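Local coordinates for protein AT-less polyketide synthase (Streptomyces platensis subsp. rosaceus, PDB 4TKT) that probably catalyses decarboxylative Claisen condensation as a ketosynthase domain of the AT-less type I polyketide synthase that makes isomigrastatin, at residues V280-H285 with G430-H435. Numbering follows the deposited sequence.
Sequences VNHGGH and GGSNAH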
ATOM      1  N   VAL A 280      16.321  -2.760  12.463  1.00 32.00           N
ATOM      2  CA  VAL A 280      15.360  -2.557  13.538  1.00 28.24           C
ATOM      3  C   VAL A 280      16.058  -2.560  14.902  1.00 37.69           C
ATOM      4  O   VAL A 280      16.885  -3.428  15.177  1.00 38.78           O
ATOM      5  CB  VAL A 280      14.265  -3.647  13.494  1.00 27.34           C
ATOM      6  CG1 VAL A 280      13.661  -3.872  14.861  1.00 43.06           C
ATOM      7  CG2 VAL A 280      13.194  -3.279  12.477  1.00 27.26           C
ATOM      8  N   ASN A 281      15.743  -1.578  15.746  1.00 27.91           N
ATOM      9  CA  ASN A 281      16.285  -1.547  17.103  1.00 33.79           C
ATOM     10  C   ASN A 281      15.357  -0.844  18.093  1.00 32.47           C
ATOM     11  O   ASN A 281      14.173  -0.656  17.817  1.00 33.58           O
ATOM     12  CB  ASN A 281      17.671  -0.886  17.115  1.00 29.02           C
ATOM     13  CG  ASN A 281      17.632   0.604  16.806  1.00 29.53           C
ATOM     14  OD1 ASN A 281      16.569   1.208  16.672  1.00 38.55           O
ATOM     15  ND2 ASN A 281      18.809   1.206  16.702  1.00 30.67           N
ATOM     16  N   HIS A 282      15.900  -0.449  19.240  1.00 27.26           N
ATOM     17  CA  HIS A 282      15.116   0.250  20.250  1.00 31.68           C
ATOM     18  C   HIS A 282      15.929   1.346  20.936  1.00 33.25           C
ATOM     19  O   HIS A 282      17.144   1.229  21.089  1.00 34.33           O
ATOM     20  CB  HIS A 282      14.581  -0.735  21.289  1.00 25.79           C
ATOM     21  CG  HIS A 282      13.566  -0.141  22.213  1.00 25.10           C
ATOM     22  ND1 HIS A 282      13.901   0.419  23.426  1.00 25.25           N
ATOM     23  CD2 HIS A 282      12.223  -0.013  22.096  1.00 24.36           C
ATOM     24  CE1 HIS A 282      12.808   0.864  24.020  1.00 27.12           C
ATOM     25  NE2 HIS A 282      11.775   0.612  23.234  1.00 24.05           N
ATOM     26  N   GLY A 283      15.244   2.407  21.353  1.00 27.19           N
ATOM     27  CA  GLY A 283      15.895   3.580  21.910  1.00 27.95           C
ATOM     28  C   GLY A 283      16.489   3.405  23.295  1.00 28.08           C
ATOM     29  O   GLY A 283      17.255   4.252  23.755  1.00 28.93           O
ATOM     30  N   GLY A 284      16.140   2.311  23.962  1.00 27.33           N
ATOM     31  CA  GLY A 284      16.643   2.047  25.296  1.00 27.46           C
ATOM     32  C   GLY A 284      16.010   2.947  26.338  1.00 30.52           C
ATOM     33  O   GLY A 284      14.875   3.396  26.176  1.00 31.37           O
ATOM     34  N   HIS A 285      16.748   3.221  27.409  1.00 27.77           N
ATOM     35  CA  HIS A 285      16.212   3.993  28.521  1.00 30.63           C
ATOM     36  C   HIS A 285      16.486   5.481  28.375  1.00 33.59           C
ATOM     37  O   HIS A 285      17.495   5.991  28.863  1.00 34.12           O
ATOM     38  CB  HIS A 285      16.786   3.496  29.849  1.00 27.85           C
ATOM     39  CG  HIS A 285      16.008   3.953  31.043  1.00 34.98           C
ATOM     40  ND1 HIS A 285      16.084   5.236  31.536  1.00 37.14           N
ATOM     41  CD2 HIS A 285      15.128   3.298  31.836  1.00 38.98           C
ATOM     42  CE1 HIS A 285      15.291   5.353  32.585  1.00 32.92           C
ATOM     43  NE2 HIS A 285      14.698   4.190  32.788  1.00 39.89           N
ATOM     44  N   GLY A 430       6.970   4.148  21.276  1.00 24.85           N
ATOM     45  CA  GLY A 430       7.433   3.305  22.363  1.00 20.82           C
ATOM     46  C   GLY A 430       8.916   2.990  22.301  1.00 28.65           C
ATOM     47  O   GLY A 430       9.439   2.273  23.156  1.00 33.52           O
ATOM     48  N   GLY A 431       9.595   3.513  21.287  1.00 26.67           N
ATOM     49  CA  GLY A 431      11.036   3.369  21.192  1.00 23.29           C
ATOM     50  C   GLY A 431      11.536   2.472  20.075  1.00 23.31           C
ATOM     51  O   GLY A 431      12.729   2.465  19.775  1.00 28.51           O
ATOM     52  N   SER A 432      10.640   1.705  19.460  1.00 27.11           N
ATOM     53  CA  SER A 432      11.028   0.843  18.348  1.00 27.31           C
ATOM     54  C   SER A 432      11.314   1.670  17.104  1.00 27.91           C
ATOM     55  O   SER A 432      10.474   2.450  16.660  1.00 31.62           O
ATOM     56  CB  SER A 432       9.940  -0.191  18.049  1.00 27.15           C
ATOM     57  OG  SER A 432       9.828  -1.144  19.091  1.00 33.95           O
ATOM     58  N   ASN A 433      12.506   1.496  16.545  1.00 28.21           N
ATOM     59  CA  ASN A 433      12.902   2.232  15.352  1.00 28.88           C
ATOM     60  C   ASN A 433      13.136   1.315  14.161  1.00 35.54           C
ATOM     61  O   ASN A 433      13.439   0.132  14.322  1.00 42.00           O
ATOM     62  CB  ASN A 433      14.164   3.046  15.626  1.00 29.22           C
ATOM     63  CG  ASN A 433      14.012   3.972  16.810  1.00 33.98           C
ATOM     64  OD1 ASN A 433      12.942   4.537  17.037  1.00 36.26           O
ATOM     65  ND2 ASN A 433      15.084   4.131  17.577  1.00 28.94           N
ATOM     66  N   ALA A 434      12.999   1.866  12.962  1.00 29.73           N
ATOM     67  CA  ALA A 434      13.232   1.099  11.749  1.00 36.90           C
ATOM     68  C   ALA A 434      13.697   1.997  10.611  1.00 37.56           C
ATOM     69  O   ALA A 434      13.274   3.148  10.500  1.00 36.29           O
ATOM     70  CB  ALA A 434      11.974   0.342  11.349  1.00 29.79           C
ATOM     71  N   HIS A 435      14.579   1.465   9.773  1.00 31.38           N
ATOM     72  CA  HIS A 435      15.009   2.164   8.572  1.00 32.26           C
ATOM     73  C   HIS A 435      15.104   1.185   7.409  1.00 36.51           C
ATOM     74  O   HIS A 435      15.589   0.065   7.565  1.00 33.55           O
ATOM     75  CB  HIS A 435      16.351   2.862   8.790  1.00 32.83           C
ATOM     76  CG  HIS A 435      16.716   3.822   7.702  1.00 39.04           C
ATOM     77  ND1 HIS A 435      16.288   5.133   7.691  1.00 34.18           N
ATOM     78  CD2 HIS A 435      17.464   3.662   6.585  1.00 41.04           C
ATOM     79  CE1 HIS A 435      16.760   5.739   6.617  1.00 35.18           C
ATOM     80  NE2 HIS A 435      17.476   4.869   5.928  1.00 35.49           N
TER
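His282 and Gly430 are joined by a side-chain-to-backbone hydrogen bond, from His282 NE2 to Gly430 O at 2.9 Å, bent to 142° at the hydrogen and tilted from the ring plane. With CG anti to the backbone N (chi1 -169°), the imidazole lies across the turn leading into strand 432-439. Its other nitrogen, ND1, accepts the N-H of Gly284 at 3.0 Å from well outside the ring plane, which fits a neutral ring protonated at NE2. Beside it, Asn281 and Asn433 form the hydrogen-bonded antiparallel pair: Asn433 N reaches Asn281 O at 3.0 Å, and Asn281 N returns a longer bond to Asn433 O. Gly283 N to Gly431 O, 3.0 Å, adds one further backbone bond just beyond the paired strands. His282 CD2 packs 3.3 Å from Gly431 C, the ring lying against the peptide backbone there. On the same face of the sheet Val280 CG2 meets Ala434 CB at 4.0 Å, and helix 188-202 touches both residues. On the other face the Asn281 amide, whose ND2 binds Ala296 O, brings OD1 to 3.2 Å from Asn433 CB beneath helix 294-308. Strands 273-282 and 432-439 are thus neighbours in a mixed beta-sheet of the thiolase-like ketosynthase fold, and the histidine, donating to the loop before strand 432-439 and accepting from the loop after strand 273-282, ties the two together.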